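LAR_0958 cell surface adhesin (Lactobacillus reuteri, PDB 4NG0) is a cell-surface mucus adhesin, one repeat of which folds as a ubiquitin-like beta-grasp domain and probably helps the bacterium hold on to host mucus. Local coordinates at residues 16-21 with 43-48; 36-41 with 68-73; 31-36 with 78-83. All coordinates share one frame; numbering follows the deposited sequence.

Contact 1. Residues 16-21 with 43-48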
loop_
_atom_site.group_PDB
_atom_site.type_symbol
_atom_site.label_atom_id
_atom_site.label_comp_id
_atom_site.label_asym_id
_atom_site.label_seq_id
_atom_site.Cartn_x
_atom_site.Cartn_y
_atom_site.Cartn_z
ATOM N N ASN A 16 14.499 12.820 1.569
ATOM C CA ASN A 16 14.111 12.198 0.307
ATOM C C ASN A 16 12.719 11.598 0.450
ATOM O O ASN A 16 12.331 11.194 1.548
ATOM C CB ASN A 16 15.130 11.122 -0.069
ATOM C CG ASN A 16 16.514 11.702 -0.297
ATOM O OD1 ASN A 16 16.642 12.798 -0.854
ATOM N ND2 ASN A 16 17.550 11.000 0.153
ATOM N N PRO A 17 11.946 11.542 -0.644
ATOM C CA PRO A 17 10.590 10.994 -0.533
ATOM C C PRO A 17 10.614 9.515 -0.164
ATOM O O PRO A 17 11.541 8.791 -0.530
ATOM C CB PRO A 17 10.012 11.187 -1.946
ATOM C CG PRO A 17 10.883 12.235 -2.586
ATOM C CD PRO A 17 12.244 12.026 -2.005
ATOM N N ALA A 18 9.599 9.081 0.575
ATOM C CA ALA A 18 9.483 7.672 0.941
ATOM C C ALA A 18 9.242 6.782 -0.269
ATOM O O ALA A 18 8.529 7.160 -1.196
ATOM C CB ALA A 18 8.349 7.488 1.941
ATOM N N ASN A 19 9.808 5.583 -0.225
ATOM C CA ASN A 19 9.602 4.589 -1.267
ATOM C C ASN A 19 8.699 3.479 -0.756
ATOM O O ASN A 19 9.151 2.589 -0.027
ATOM C CB ASN A 19 10.939 3.978 -1.688
ATOM C CG ASN A 19 11.851 4.967 -2.397
ATOM O OD1 ASN A 19 11.407 5.762 -3.226
ATOM N ND2 ASN A 19 13.141 4.905 -2.085
ATOM N N PHE A 20 7.429 3.535 -1.141
ATOM C CA PHE A 20 6.475 2.498 -0.784
ATOM C C PHE A 20 6.826 1.203 -1.494
ATOM O O PHE A 20 7.081 1.198 -2.702
ATOM C CB PHE A 20 5.067 2.946 -1.172
ATOM C CG PHE A 20 4.057 1.836 -1.181
ATOM C CD1 PHE A 20 3.577 1.316 0.012
ATOM C CD2 PHE A 20 3.563 1.330 -2.378
ATOM C CE1 PHE A 20 2.635 0.287 0.025
ATOM C CE2 PHE A 20 2.605 0.300 -2.379
ATOM C CZ PHE A 20 2.143 -0.221 -1.177
ATOM N N GLU A 21 6.825 0.104 -0.745
ATOM C CA GLU A 21 7.145 -1.215 -1.291
ATOM C C GLU A 21 5.918 -2.126 -1.236
ATOM O O GLU A 21 5.509 -2.553 -0.166
ATOM C CB GLU A 21 8.282 -1.849 -0.491
ATOM C CG GLU A 21 9.598 -1.071 -0.503
ATOM C CD GLU A 21 10.321 -1.137 -1.841
ATOM O OE1 GLU A 21 9.927 -1.955 -2.703
ATOM O OE2 GLU A 21 11.285 -0.363 -2.032
ATOM N N PHE A 43 -1.237 1.792 -5.546
ATOM C CA PHE A 43 -1.597 2.354 -4.251
ATOM C C PHE A 43 -1.362 3.850 -4.296
ATOM O O PHE A 43 -0.429 4.316 -4.945
ATOM C CB PHE A 43 -0.748 1.740 -3.125
ATOM C CG PHE A 43 -0.960 0.261 -2.927
ATOM C CD1 PHE A 43 -0.361 -0.663 -3.772
ATOM C CD2 PHE A 43 -1.743 -0.198 -1.880
ATOM C CE1 PHE A 43 -0.551 -2.035 -3.584
ATOM C CE2 PHE A 43 -1.935 -1.567 -1.685
ATOM C CZ PHE A 43 -1.347 -2.471 -2.540
ATOM N N THR A 44 -2.218 4.586 -3.609
ATOM C CA THR A 44 -2.099 6.040 -3.545
ATOM C C THR A 44 -1.798 6.497 -2.125
ATOM O O THR A 44 -2.437 6.057 -1.173
ATOM C CB THR A 44 -3.390 6.697 -4.047
ATOM O OG1 THR A 44 -3.540 6.388 -5.435
ATOM C CG2 THR A 44 -3.353 8.218 -3.887
ATOM N N TRP A 45 -0.807 7.374 -1.986
ATOM C CA TRP A 45 -0.534 8.022 -0.715
ATOM C C TRP A 45 -1.673 8.952 -0.329
ATOM O O TRP A 45 -2.097 9.783 -1.142
ATOM C CB TRP A 45 0.730 8.864 -0.837
ATOM C CG TRP A 45 2.009 8.079 -0.884
ATOM C CD1 TRP A 45 2.674 7.650 -1.993
ATOM C CD2 TRP A 45 2.797 7.672 0.243
ATOM N NE1 TRP A 45 3.822 6.976 -1.629
ATOM C CE2 TRP A 45 3.928 6.997 -0.260
ATOM C CE3 TRP A 45 2.656 7.822 1.630
ATOM C CZ2 TRP A 45 4.914 6.454 0.579
ATOM C CZ3 TRP A 45 3.633 7.290 2.463
ATOM C CH2 TRP A 45 4.748 6.615 1.936
ATOM N N ASN A 46 -2.130 8.850 0.913
ATOM C CA ASN A 46 -3.209 9.691 1.413
ATOM C C ASN A 46 -2.640 10.978 2.005
ATOM O O ASN A 46 -2.806 11.293 3.181
ATOM C CB ASN A 46 -4.069 8.896 2.408
ATOM C CG ASN A 46 -4.793 7.719 1.740
ATOM O OD1 ASN A 46 -5.388 7.863 0.666
ATOM N ND2 ASN A 46 -4.741 6.549 2.373
ATOM N N THR A 47 -1.951 11.715 1.145
ATOM C CA THR A 47 -1.305 12.963 1.493
ATOM C C THR A 47 -2.002 14.113 0.769
ATOM O O THR A 47 -2.834 13.881 -0.101
ATOM C CB THR A 47 0.148 12.922 1.047
ATOM O OG1 THR A 47 0.197 12.535 -0.330
ATOM C CG2 THR A 47 0.930 11.903 1.882
ATOM N N ALA A 48 -1.655 15.348 1.124
ATOM C CA ALA A 48 -2.360 16.506 0.574
ATOM C C ALA A 48 -2.289 16.569 -0.940
ATOM O O ALA A 48 -3.247 16.996 -1.585
ATOM C CB ALA A 48 -1.821 17.796 1.169
HETATM O O HOH W 1 6.526 5.905 -2.655
#

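Contact 2. Residues 36-41 with 68-73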
loop_
_atom_site.group_PDB
_atom_site.type_symbol
_atom_site.label_atom_id
_atom_site.label_comp_id
_atom_site.label_asym_id
_atom_site.label_seq_id
_atom_site.Cartn_x
_atom_site.Cartn_y
_atom_site.Cartn_z
ATOM N N SER A 36 0.673 -11.031 -7.184
ATOM C CA SER A 36 2.029 -10.914 -7.719
ATOM C C SER A 36 2.208 -9.809 -8.766
ATOM O O SER A 36 3.337 -9.436 -9.082
ATOM C CB SER A 36 2.475 -12.253 -8.317
ATOM O OG SER A 36 1.771 -12.525 -9.515
ATOM N N THR A 37 1.111 -9.280 -9.298
ATOM C CA THR A 37 1.201 -8.294 -10.366
ATOM C C THR A 37 1.102 -6.848 -9.876
ATOM O O THR A 37 1.308 -5.915 -10.658
ATOM C CB THR A 37 0.129 -8.514 -11.448
ATOM O OG1 THR A 37 -1.157 -8.152 -10.928
ATOM C CG2 THR A 37 0.120 -9.971 -11.919
ATOM N N LEU A 38 0.786 -6.658 -8.597
ATOM C CA LEU A 38 0.644 -5.305 -8.053
ATOM C C LEU A 38 1.968 -4.556 -7.978
ATOM O O LEU A 38 3.018 -5.138 -7.682
ATOM C CB LEU A 38 -0.007 -5.327 -6.667
ATOM C CG LEU A 38 -1.350 -6.056 -6.574
ATOM C CD1 LEU A 38 -1.847 -6.000 -5.149
ATOM C CD2 LEU A 38 -2.379 -5.458 -7.533
ATOM N N THR A 39 1.898 -3.258 -8.239
ATOM C CA THR A 39 3.071 -2.388 -8.202
ATOM C C THR A 39 2.791 -1.176 -7.330
ATOM O O THR A 39 1.683 -1.006 -6.818
ATOM C CB THR A 39 3.423 -1.874 -9.606
ATOM O OG1 THR A 39 2.427 -0.938 -10.032
ATOM C CG2 THR A 39 3.496 -3.031 -10.596
ATOM N N SER A 40 3.788 -0.313 -7.167
ATOM C CA SER A 40 3.603 0.893 -6.370
ATOM C C SER A 40 2.517 1.796 -6.952
ATOM O O SER A 40 1.844 2.520 -6.215
ATOM C CB SER A 40 4.919 1.661 -6.217
ATOM O OG SER A 40 5.442 2.029 -7.481
ATOM N N ALA A 41 2.343 1.749 -8.271
ATOM C CA ALA A 41 1.334 2.569 -8.943
ATOM C C ALA A 41 -0.091 2.181 -8.551
ATOM O O ALA A 41 -1.046 2.916 -8.817
ATOM C CB ALA A 41 1.505 2.486 -10.454
ATOM N N GLU A 68 -7.302 -1.924 -7.929
ATOM C CA GLU A 68 -8.453 -2.818 -7.935
ATOM C C GLU A 68 -8.554 -3.548 -9.271
ATOM O O GLU A 68 -8.788 -4.757 -9.312
ATOM C CB GLU A 68 -9.742 -2.046 -7.649
ATOM C CG GLU A 68 -9.789 -1.427 -6.266
ATOM C CD GLU A 68 -11.040 -0.603 -6.043
ATOM O OE1 GLU A 68 -11.839 -0.458 -6.996
ATOM O OE2 GLU A 68 -11.220 -0.101 -4.911
ATOM N N ALA A 69 -8.380 -2.814 -10.362
ATOM C CA ALA A 69 -8.480 -3.418 -11.685
ATOM C C ALA A 69 -7.358 -4.429 -11.905
ATOM O O ALA A 69 -7.573 -5.490 -12.497
ATOM C CB ALA A 69 -8.460 -2.343 -12.758
ATOM N N ALA A 70 -6.163 -4.115 -11.422
ATOM C CA ALA A 70 -5.027 -5.013 -11.581
ATOM C C ALA A 70 -5.240 -6.312 -10.812
ATOM O O ALA A 70 -4.932 -7.397 -11.302
ATOM C CB ALA A 70 -3.735 -4.331 -11.132
ATOM N N LEU A 71 -5.762 -6.198 -9.596
ATOM C CA LEU A 71 -6.018 -7.379 -8.784
ATOM C C LEU A 71 -7.099 -8.227 -9.433
ATOM O O LEU A 71 -6.999 -9.456 -9.494
ATOM C CB LEU A 71 -6.431 -6.969 -7.365
ATOM C CG LEU A 71 -6.552 -8.099 -6.340
ATOM C CD1 LEU A 71 -5.195 -8.724 -6.097
ATOM C CD2 LEU A 71 -7.140 -7.554 -5.053
ATOM N N ARG A 72 -8.136 -7.579 -9.939
ATOM C CA ARG A 72 -9.205 -8.336 -10.585
ATOM C C ARG A 72 -8.697 -9.078 -11.825
ATOM O O ARG A 72 -9.021 -10.256 -12.040
ATOM C CB ARG A 72 -10.378 -7.412 -10.906
ATOM C CG ARG A 72 -11.082 -6.929 -9.646
ATOM C CD ARG A 72 -12.354 -6.158 -9.952
ATOM N NE ARG A 72 -13.135 -5.934 -8.740
ATOM C CZ ARG A 72 -13.161 -4.792 -8.061
ATOM N NH1 ARG A 72 -12.454 -3.751 -8.484
ATOM N NH2 ARG A 72 -13.902 -4.685 -6.967
ATOM N N LYS A 73 -7.871 -8.404 -12.619
ATOM C CA LYS A 73 -7.298 -8.993 -13.827
ATOM C C LYS A 73 -6.433 -10.218 -13.511
ATOM O O LYS A 73 -6.398 -11.191 -14.272
ATOM C CB LYS A 73 -6.484 -7.936 -14.579
ATOM C CG LYS A 73 -5.898 -8.395 -15.902
ATOM C CD LYS A 73 -5.272 -7.218 -16.634
ATOM C CE LYS A 73 -4.677 -7.633 -17.970
ATOM N NZ LYS A 73 -3.501 -8.527 -17.796
HETATM O O HOH W 2 -2.883 -7.661 -13.081
#

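Contact 3. Residues 31-36 with 78-83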
loop_
_atom_site.group_PDB
_atom_site.type_symbol
_atom_site.label_atom_id
_atom_site.label_comp_id
_atom_site.label_asym_id
_atom_site.label_seq_id
_atom_site.Cartn_x
_atom_site.Cartn_y
_atom_site.Cartn_z
ATOM N N LYS A 31 -7.791 -17.931 -0.129
ATOM C CA LYS A 31 -6.688 -18.823 -0.457
ATOM C C LYS A 31 -6.476 -18.844 -1.969
ATOM O O LYS A 31 -7.418 -19.079 -2.733
ATOM C CB LYS A 31 -6.969 -20.228 0.087
ATOM C CG LYS A 31 -5.903 -21.253 -0.246
ATOM C CD LYS A 31 -6.171 -22.566 0.475
ATOM C CE LYS A 31 -5.189 -23.647 0.055
ATOM N NZ LYS A 31 -5.438 -24.898 0.824
ATOM N N GLY A 32 -5.247 -18.558 -2.391
ATOM C CA GLY A 32 -4.898 -18.566 -3.799
ATOM C C GLY A 32 -5.026 -17.231 -4.509
ATOM O O GLY A 32 -4.766 -17.144 -5.708
ATOM N N LEU A 33 -5.423 -16.189 -3.781
ATOM C CA LEU A 33 -5.455 -14.854 -4.354
ATOM C C LEU A 33 -4.096 -14.515 -4.942
ATOM O O LEU A 33 -3.067 -14.662 -4.273
ATOM C CB LEU A 33 -5.818 -13.819 -3.281
ATOM C CG LEU A 33 -5.909 -12.362 -3.739
ATOM C CD1 LEU A 33 -7.164 -12.110 -4.558
ATOM C CD2 LEU A 33 -5.846 -11.439 -2.538
ATOM N N ASN A 34 -4.098 -14.065 -6.191
ATOM C CA ASN A 34 -2.872 -13.695 -6.886
ATOM C C ASN A 34 -2.599 -12.195 -6.764
ATOM O O ASN A 34 -3.302 -11.372 -7.362
ATOM C CB ASN A 34 -2.981 -14.126 -8.355
ATOM C CG ASN A 34 -1.780 -13.718 -9.193
ATOM O OD1 ASN A 34 -0.726 -13.338 -8.678
ATOM N ND2 ASN A 34 -1.938 -13.810 -10.509
ATOM N N THR A 35 -1.572 -11.846 -5.986
ATOM C CA THR A 35 -1.206 -10.448 -5.766
ATOM C C THR A 35 0.144 -10.105 -6.392
ATOM O O THR A 35 0.689 -9.014 -6.175
ATOM C CB THR A 35 -1.176 -10.117 -4.261
ATOM O OG1 THR A 35 -0.198 -10.934 -3.608
ATOM C CG2 THR A 35 -2.538 -10.391 -3.640
ATOM N N SER A 36 0.673 -11.031 -7.184
ATOM C CA SER A 36 2.029 -10.914 -7.719
ATOM C C SER A 36 2.208 -9.809 -8.766
ATOM O O SER A 36 3.337 -9.436 -9.082
ATOM C CB SER A 36 2.475 -12.253 -8.317
ATOM O OG SER A 36 1.771 -12.525 -9.515
ATOM N N TYR A 78 -12.365 -15.387 -10.278
ATOM C CA TYR A 78 -13.151 -14.743 -9.231
ATOM C C TYR A 78 -13.770 -13.435 -9.673
ATOM O O TYR A 78 -13.270 -12.767 -10.576
ATOM C CB TYR A 78 -12.280 -14.480 -7.995
ATOM C CG TYR A 78 -11.719 -15.745 -7.417
ATOM C CD1 TYR A 78 -12.512 -16.590 -6.659
ATOM C CD2 TYR A 78 -10.397 -16.110 -7.640
ATOM C CE1 TYR A 78 -12.010 -17.765 -6.128
ATOM C CE2 TYR A 78 -9.888 -17.288 -7.113
ATOM C CZ TYR A 78 -10.692 -18.101 -6.351
ATOM O OH TYR A 78 -10.191 -19.280 -5.820
ATOM N N ASP A 79 -14.878 -13.102 -9.022
ATOM C CA ASP A 79 -15.455 -11.768 -9.075
ATOM C C ASP A 79 -15.231 -11.179 -7.698
ATOM O O ASP A 79 -15.961 -11.490 -6.755
ATOM C CB ASP A 79 -16.946 -11.849 -9.408
ATOM C CG ASP A 79 -17.621 -10.491 -9.420
ATOM O OD1 ASP A 79 -16.915 -9.460 -9.443
ATOM O OD2 ASP A 79 -18.870 -10.463 -9.413
ATOM N N LEU A 80 -14.183 -10.372 -7.582
ATOM C CA LEU A 80 -13.805 -9.777 -6.305
ATOM C C LEU A 80 -14.670 -8.544 -6.053
ATOM O O LEU A 80 -14.392 -7.472 -6.584
ATOM C CB LEU A 80 -12.314 -9.406 -6.310
ATOM C CG LEU A 80 -11.346 -10.551 -6.623
ATOM C CD1 LEU A 80 -9.918 -10.029 -6.622
ATOM C CD2 LEU A 80 -11.498 -11.688 -5.625
ATOM N N LYS A 81 -15.712 -8.709 -5.245
ATOM C CA LYS A 81 -16.731 -7.665 -5.076
ATOM C C LYS A 81 -16.402 -6.616 -4.011
ATOM O O LYS A 81 -16.908 -5.498 -4.081
ATOM C CB LYS A 81 -18.082 -8.286 -4.753
ATOM C CG LYS A 81 -18.625 -9.220 -5.821
ATOM C CD LYS A 81 -19.970 -9.747 -5.373
ATOM C CE LYS A 81 -20.625 -10.610 -6.423
ATOM N NZ LYS A 81 -21.914 -11.125 -5.892
ATOM N N THR A 82 -15.605 -6.986 -3.011
ATOM C CA THR A 82 -15.078 -6.005 -2.065
ATOM C C THR A 82 -13.584 -6.206 -1.902
ATOM O O THR A 82 -13.099 -7.331 -1.946
ATOM C CB THR A 82 -15.722 -6.085 -0.654
ATOM O OG1 THR A 82 -15.404 -7.336 -0.021
ATOM C CG2 THR A 82 -17.207 -5.946 -0.745
ATOM N N ILE A 83 -12.864 -5.103 -1.719
ATOM C CA ILE A 83 -11.466 -5.149 -1.322
ATOM C C ILE A 83 -11.304 -4.063 -0.259
ATOM O O ILE A 83 -11.569 -2.898 -0.527
ATOM C CB ILE A 83 -10.523 -4.878 -2.504
ATOM C CG1 ILE A 83 -10.802 -5.852 -3.661
ATOM C CG2 ILE A 83 -9.064 -4.986 -2.035
ATOM C CD1 ILE A 83 -10.212 -5.421 -4.989
HETATM O O HOH W 3 -7.719 -19.417 -5.459
#

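Contact 1. Residues 16-21 with 43-48
The aromatic core of the beta-grasp domain is closed at this place by two residues of the extended loop 16-21: Phe-20, which packs on Phe-43 and Trp-45 of edge strand 43-45, and Ala-18, which packs on Trp-45. The far end of the Phe-20 ring does the work: CE2 lies 3.4 Å from Phe-43 CD1, and Phe-20 CZ sits over one face of the Phe-43 ring, displaced toward its rim. With centroids 4.9 Å apart and planes at 53°, the two rings meet obliquely. Phe-20 gets there because its CG is anti to the backbone N (chi1 165°), which carries the ring outward from the loop to the strand. The benzo end of the Trp-45 indole takes the other two contacts, CH2 against Ala-18 CB at 3.7 Å and CZ2 against Phe-20 CB at 3.9 Å.

One water ties the polar atoms together. Lying at the indole edge, in its plane, it accepts from Trp-45 NE1 at 3.1 Å, which satisfies the indole N-H and probably steadies the turn of the ring. It also accepts from Phe-20 N (3.0 Å). Its donated bond goes to Ala-18 O (2.8 Å).

All four touching residues are buried. Tyr-87 of strand 83-92 meets Phe-20, and Tyr-89 meets Trp-45, edge-to-face; Leu-61 of strand 57-63 touches Phe-20 and Trp-45. Ala-18 shares a backbone hydrogen bond with Pro-53.

Contact 2. Residues 36-41 with 68-73
In this beta-grasp domain the single helix, 65-73, packs against the loop that joins strands 26-28 and 43-45, and Leu-38 and Thr-37 are the loop residues that meet it. Leu-38 makes the apolar part with one branch. Its CD2 methyl lies 4.0 Å from Ala-70 CB and 4.3 Å from Leu-71 CB, so it rests on two consecutive residues of the helix. With CG anti to the carbonyl carbon (chi1 -54°), the branched end of Leu-38 comes round to the helix side, although the CB bond itself does not point there, and CD2 is the branch that touches. The Ala-70 CB bond is directed at the loop, and Leu-38 CD2 is also 4.0 Å from Leu-71 N.

The polar part runs through a water. Thr-37 OG1 and Ala-70 O are 3.9 Å apart, too far for a direct bond, and the water bridges them, 2.8 Å from Thr-37 OG1 and 2.7 Å from Ala-70 O, to which it donates. The helix carbonyl thereby gains a partner on the more exposed side, where Thr-37 lies. Thr-37 OG1 stands between its backbone N and carbonyl carbon (chi1 72°), which turns the hydroxyl toward the helix.

Deeper in, Trp-27 of strand 26-28 touches both Leu-38 and Leu-71, so the apolar patch continues from the loop and helix onto the sheet. Ala-70 also touches Asp-42, just ahead of strand 43-45, while Leu-71 reaches Thr-35 in the loop after strand 26-28.

Contact 3. Residues 31-36 with 78-83
Apolar contact between Leu-33 and Leu-80 is made by a single pair of methyls, Leu-33 CD1 and Leu-80 CD1, 4.0 Å apart. Here the loop following strand 26-28 meets the loop that leads from helix 65-73 into strand 83-92. The two side chains cross obliquely, each bringing one branch forward. Leu-33 extends with CG anti to the backbone N (chi1 -179°), which carries its end closer to the partner loop than the CB bond alone would suggest. The CB bond of Leu-80 is directed toward 31-36.

Water-mediated contact lies beside this pair, at the exposed side. Tyr-78 OH is 4.2 Å from Lys-31 O, and a water lies between them, donating to Lys-31 O (2.8 Å). Its distance to Tyr-78 OH, 2.5 Å, is unusually short, so the strength of this half of the bridge is doubtful. The tyrosine hydroxyl reaches the 31-36 loop through this water.

Hydrogen bonding within 31-36 shapes the loop just past Leu-33. Asn-34 OD1 accepts from Ser-36 N at 3.1 Å, an Asx turn, and from Ser-36 OG at 2.8 Å. The hydroxyl lies in the carbonyl plane on a lone pair, whereas the N-H donor is tilted 33° from that plane, so two donors of one residue grip the amide oxygen and hold its rotation.

Around the contact, Leu-33 rests on Trp-27 of strand 26-28 and Leu-80 on Leu-71 of helix 65-73. Asn-34 N hydrogen-bonds to Asn-75 OD1 and Asn-34 ND2 to Ala-74 O, bringing the loop up to the helix's C-terminal end.

In the fold
Contact 1 is the core member, dominated by aromatic rings, with its water serving a buried indole; contacts 2 and 3 are partly buried and rely on aliphatic methyls, with bridging waters nearer the surface. Both of these use the loop between strands 26-28 and 43-45, share Ser-36, and lie about 10 Å apart between centres. They join where Leu-71 packs on Leu-80 and Ile-83 and Arg-72 NH2 probably bonds to Leu-80 O. Contact 1 touches contact 2 through Phe-20 and Ser-40 but stays about 8 Å from contact 3 at the nearest atoms, on the opposite side of the chain's centre.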